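Local coordinates for protein PRD-containing transcription regulator (Lactobacillus casei, PDB 3NUF) that probably takes part in transcription regulation, being a small, mainly helical protein built around a PRD, a domain known from bacterial transcription regulators, at residues L100-A103 / E104-V107; A73-P76 / T77-A80. All coordinates share one frame; numbering follows the deposited sequence.

Contact 1: residues L100-A103 / E104-V107; sequences LEVA and EKYV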
loop_
_atom_site.group_PDB
_atom_site.type_symbol
_atom_site.label_atom_id
_atom_site.label_comp_id
_atom_site.label_asym_id
_atom_site.label_seq_id
_atom_site.Cartn_x
_atom_site.Cartn_y
_atom_site.Cartn_z
ATOM N N LEU A 100 1.915 5.064 -12.256
ATOM C CA LEU A 100 3.045 5.091 -11.386
ATOM C C LEU A 100 4.221 4.386 -11.978
ATOM O O LEU A 100 4.064 3.470 -12.784
ATOM C CB LEU A 100 2.706 4.442 -10.046
ATOM C CG LEU A 100 1.739 5.216 -9.136
ATOM C CD1 LEU A 100 1.358 4.366 -7.911
ATOM C CD2 LEU A 100 2.355 6.564 -8.713
ATOM N N GLU A 101 5.407 4.751 -11.510
ATOM C CA GLU A 101 6.590 4.028 -11.906
ATOM C C GLU A 101 6.725 2.698 -11.188
ATOM O O GLU A 101 6.354 2.573 -10.017
ATOM C CB GLU A 101 7.832 4.865 -11.627
ATOM C CG GLU A 101 7.804 6.197 -12.360
ATOM C CD GLU A 101 7.665 6.120 -13.877
ATOM O OE1 GLU A 101 8.437 5.293 -14.442
ATOM O OE2 GLU A 101 6.868 6.893 -14.494
ATOM N N VAL A 102 7.251 1.704 -11.886
ATOM C CA VAL A 102 7.397 0.370 -11.330
ATOM C C VAL A 102 8.074 0.399 -9.958
ATOM O O VAL A 102 7.663 -0.312 -9.045
ATOM C CB VAL A 102 8.177 -0.587 -12.296
ATOM C CG1 VAL A 102 8.539 -1.924 -11.629
ATOM C CG2 VAL A 102 7.338 -0.840 -13.550
ATOM N N ALA A 103 9.138 1.173 -9.843
ATOM C CA ALA A 103 9.943 1.211 -8.649
ATOM C C ALA A 103 9.267 1.772 -7.415
ATOM O O ALA A 103 9.850 1.680 -6.330
ATOM C CB ALA A 103 11.273 1.945 -8.947
ATOM N N GLU A 104 8.053 2.284 -7.488
ATOM C CA GLU A 104 7.237 2.558 -6.335
ATOM C C GLU A 104 7.103 1.274 -5.495
ATOM O O GLU A 104 6.841 1.349 -4.282
ATOM C CB GLU A 104 5.866 3.035 -6.707
ATOM C CG GLU A 104 5.772 4.396 -7.351
ATOM C CD GLU A 104 5.718 5.591 -6.394
ATOM O OE1 GLU A 104 5.560 5.428 -5.145
ATOM O OE2 GLU A 104 5.804 6.722 -6.933
ATOM N N LYS A 105 7.250 0.098 -6.103
ATOM C CA LYS A 105 7.074 -1.129 -5.345
ATOM C C LYS A 105 8.048 -1.263 -4.193
ATOM O O LYS A 105 7.743 -1.984 -3.234
ATOM C CB LYS A 105 7.154 -2.350 -6.265
ATOM C CG LYS A 105 8.513 -2.673 -6.803
ATOM C CD LYS A 105 8.511 -3.849 -7.781
ATOM C CE LYS A 105 9.839 -4.084 -8.383
ATOM N NZ LYS A 105 9.886 -5.318 -9.299
ATOM N N TYR A 106 9.239 -0.697 -4.290
ATOM C CA TYR A 106 10.253 -0.975 -3.245
ATOM C C TYR A 106 9.874 -0.460 -1.885
ATOM O O TYR A 106 9.785 -1.216 -0.901
ATOM C CB TYR A 106 11.626 -0.497 -3.727
ATOM C CG TYR A 106 12.113 -1.173 -4.982
ATOM C CD1 TYR A 106 12.305 -2.541 -4.991
ATOM C CD2 TYR A 106 12.358 -0.461 -6.163
ATOM C CE1 TYR A 106 12.719 -3.156 -6.137
ATOM C CE2 TYR A 106 12.760 -1.076 -7.301
ATOM C CZ TYR A 106 12.927 -2.424 -7.309
ATOM O OH TYR A 106 13.314 -3.074 -8.459
ATOM N N VAL A 107 9.583 0.815 -1.784
ATOM C CA VAL A 107 9.205 1.378 -0.475
ATOM C C VAL A 107 7.906 0.715 0.006
ATOM O O VAL A 107 7.773 0.381 1.188
ATOM C CB VAL A 107 9.100 2.883 -0.515
ATOM C CG1 VAL A 107 8.379 3.463 0.711
ATOM C CG2 VAL A 107 10.502 3.469 -0.623
HETATM O O HOH W 1 5.853 6.869 -9.627
HETATM O O HOH W 2 9.972 2.799 -3.853
#

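Contact 2: residues A73-P76 / T77-A80; sequences AVDP and TMFA. With EDO (1,2-ethanediol), chain C.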
loop_
_atom_site.group_PDB
_atom_site.type_symbol
_atom_site.label_atom_id
_atom_site.label_comp_id
_atom_site.label_asym_id
_atom_site.label_seq_id
_atom_site.Cartn_x
_atom_site.Cartn_y
_atom_site.Cartn_z
ATOM N N ALA A 73 13.333 9.291 -5.022
ATOM C CA ALA A 73 14.540 8.609 -5.390
ATOM C C ALA A 73 14.689 7.342 -4.594
ATOM O O ALA A 73 14.557 7.365 -3.355
ATOM C CB ALA A 73 15.741 9.529 -5.149
ATOM N N VAL A 74 15.090 6.262 -5.240
ATOM C CA VAL A 74 15.191 4.946 -4.590
ATOM C C VAL A 74 16.362 4.160 -5.200
ATOM O O VAL A 74 16.682 4.326 -6.393
ATOM C CB VAL A 74 13.864 4.175 -4.684
ATOM C CG1 VAL A 74 13.505 3.845 -6.108
ATOM C CG2 VAL A 74 13.865 2.951 -3.814
ATOM N N ASP A 75 17.034 3.391 -4.367
ATOM C CA ASP A 75 18.136 2.526 -4.806
ATOM C C ASP A 75 17.668 1.058 -4.646
ATOM O O ASP A 75 17.606 0.547 -3.539
ATOM C CB ASP A 75 19.406 2.741 -4.007
ATOM C CG ASP A 75 20.523 1.825 -4.439
ATOM O OD1 ASP A 75 20.342 0.882 -5.231
ATOM O OD2 ASP A 75 21.595 1.988 -3.802
ATOM N N PRO A 76 17.269 0.436 -5.751
ATOM C CA PRO A 76 16.712 -0.925 -5.660
ATOM C C PRO A 76 17.603 -1.932 -4.973
ATOM O O PRO A 76 17.070 -2.879 -4.358
ATOM C CB PRO A 76 16.478 -1.307 -7.125
ATOM C CG PRO A 76 16.203 0.003 -7.786
ATOM C CD PRO A 76 17.118 0.981 -7.096
ATOM N N THR A 77 18.928 -1.751 -5.001
ATOM C CA THR A 77 19.808 -2.712 -4.357
ATOM C C THR A 77 19.595 -2.781 -2.889
ATOM O O THR A 77 19.858 -3.824 -2.292
ATOM C CB THR A 77 21.280 -2.503 -4.648
ATOM O OG1 THR A 77 21.719 -1.276 -4.072
ATOM C CG2 THR A 77 21.508 -2.564 -6.124
HETATM N N MSE A 78 19.102 -1.717 -2.265
HETATM C CA MSE A 78 18.815 -1.735 -0.855
HETATM C C MSE A 78 17.708 -2.697 -0.491
HETATM O O MSE A 78 17.484 -2.964 0.713
HETATM C CB MSE A 78 18.417 -0.361 -0.336
HETATM C CG MSE A 78 19.531 0.676 -0.505
HETATM SE SE MSE A 78 19.133 2.352 0.308
HETATM C CE MSE A 78 20.544 3.500 -0.421
ATOM N N PHE A 79 16.958 -3.181 -1.487
ATOM C CA PHE A 79 15.773 -4.037 -1.225
ATOM C C PHE A 79 16.038 -5.476 -1.642
ATOM O O PHE A 79 15.131 -6.263 -1.747
ATOM C CB PHE A 79 14.558 -3.414 -1.976
ATOM C CG PHE A 79 14.210 -2.050 -1.515
ATOM C CD1 PHE A 79 14.875 -0.941 -2.029
ATOM C CD2 PHE A 79 13.188 -1.829 -0.597
ATOM C CE1 PHE A 79 14.585 0.347 -1.575
ATOM C CE2 PHE A 79 12.893 -0.541 -0.154
ATOM C CZ PHE A 79 13.605 0.535 -0.620
ATOM N N ALA A 80 17.314 -5.821 -1.851
ATOM C CA ALA A 80 17.696 -7.139 -2.336
ATOM C C ALA A 80 17.189 -8.231 -1.434
ATOM O O ALA A 80 16.892 -9.309 -1.942
ATOM C CB ALA A 80 19.252 -7.223 -2.372
HETATM C C1 EDO C . 24.067 1.198 -4.689
HETATM O O1 EDO C . 23.045 0.472 -5.275
HETATM C C2 EDO C . 24.340 2.327 -5.612
HETATM O O2 EDO C . 25.612 2.173 -6.251
#

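Contact 1: residues L100-A103 / E104-V107
Glu101 and Glu104 open the contact with a type I beta turn: Glu104 N donates to Glu101 O over 3.1 Å. Two further bonds of the same three-residue spacing follow, Lys105 N to Val102 O at 3.0 Å and Tyr106 N to Ala103 O at 3.2 Å, so the chain winds directly from the loop into helix 104-115. One step on, a water bridges Ala103 O and Val107 N, donating to the first and accepting from the second.

The Glu104 side chain folds back over this turn. Its CG lies beside the backbone N, opposite the carbonyl carbon, and a bend at chi2 (-85°) turns the carboxylate toward Leu100, whose CD2 is 3.9 Å from Glu104 OE2; the two side chains cross at about a right angle. From that position OE2 accepts from a water at 2.7 Å that in turn accepts from Glu101 N, and it also forms a salt bridge with Arg64, so this buried carboxylate oxygen is well provided for. On another side of the turn, Lys105 runs extended beyond CG and lies alongside Val102, with Lys105 CE 4.1 Å from Val102 CG1. Its CG also sits over the centre of one face of the Tyr106 ring. The same ring brings CE2 to within 3.7 Å of Ala103 CB.

Around this helix start, Leu100 and Glu104 rest on Met61 of helix 48-67 and Val94 of helix 84-97, while Lys105 and Tyr106 reach Asp91 and Leu87 nearer the start of helix 84-97.

Contact 2: residues A73-P76 / T77-A80
Asp75 and Thr77 meet through their first torsions: the Asp75 carboxylate is sent forward, with CG opposite its own backbone N (chi1 179°), and Thr77 OG1 is brought to meet it by sitting between backbone N and carbonyl carbon (chi1 66°). The carboxylate oxygen Asp75 OD1 accepts from Thr77 N at 3.0 Å, the N-H coming in from above the carboxylate plane, and is also hydrogen-bonded to Thr77 OG1 at 2.8 Å. A 1,2-ethanediol, probably from the crystallisation liquor, places its O1 beside the Asp75 carboxylate and Thr77 OG1, but unusually short approaches, among them its C1 to Asp75 OD2, make the exact placement doubtful.

The backbone turns tightly beneath them. Selenomethionine Met78 N donates to Asp75 O over 3.0 Å, and Phe79 N to Pro76 O over 2.9 Å. The Met78 chain runs extended beyond CG and lays its terminal CE against Asp75 CB, 3.8 Å away. Phe79 turns one edge of its ring to the two carbonyl oxygens of Asp75 and Pro76, which lie near the ring plane. At that end Phe79 CE1 is 3.5 Å from Val74 CG2, the two side chains crossing at about a right angle. Val74 and Phe79 also reach helix 104-115, at Tyr106 and Ile110 respectively.

With its side chain taking the backbone N-H two residues ahead and its carbonyl the one three ahead, Asp75 makes an Asx turn that leads into a short 3-10 turn, here a surface feature of the long loop between helices 48-67 and 84-97.

From the N terminus, the chain leaves helix 48-67 and enters the long loop where contact 2 closes its short turn; after helix 84-97 it makes a second connection, and contact 1 winds that into helix 104-115. The two are therefore in series, neither enclosing nor crossing the other, yet their centres lie only about 10 Å apart. Tyr106 joins them: its CE2 packs 3.6 Å from Pro76 CG, and its ring meets that of Phe79 with the planes at about 35°. Ala103 CB adds a looser approach to Val74 CG1. Through these touches the outlying loop at 73-80 is laid against the start of the last helix.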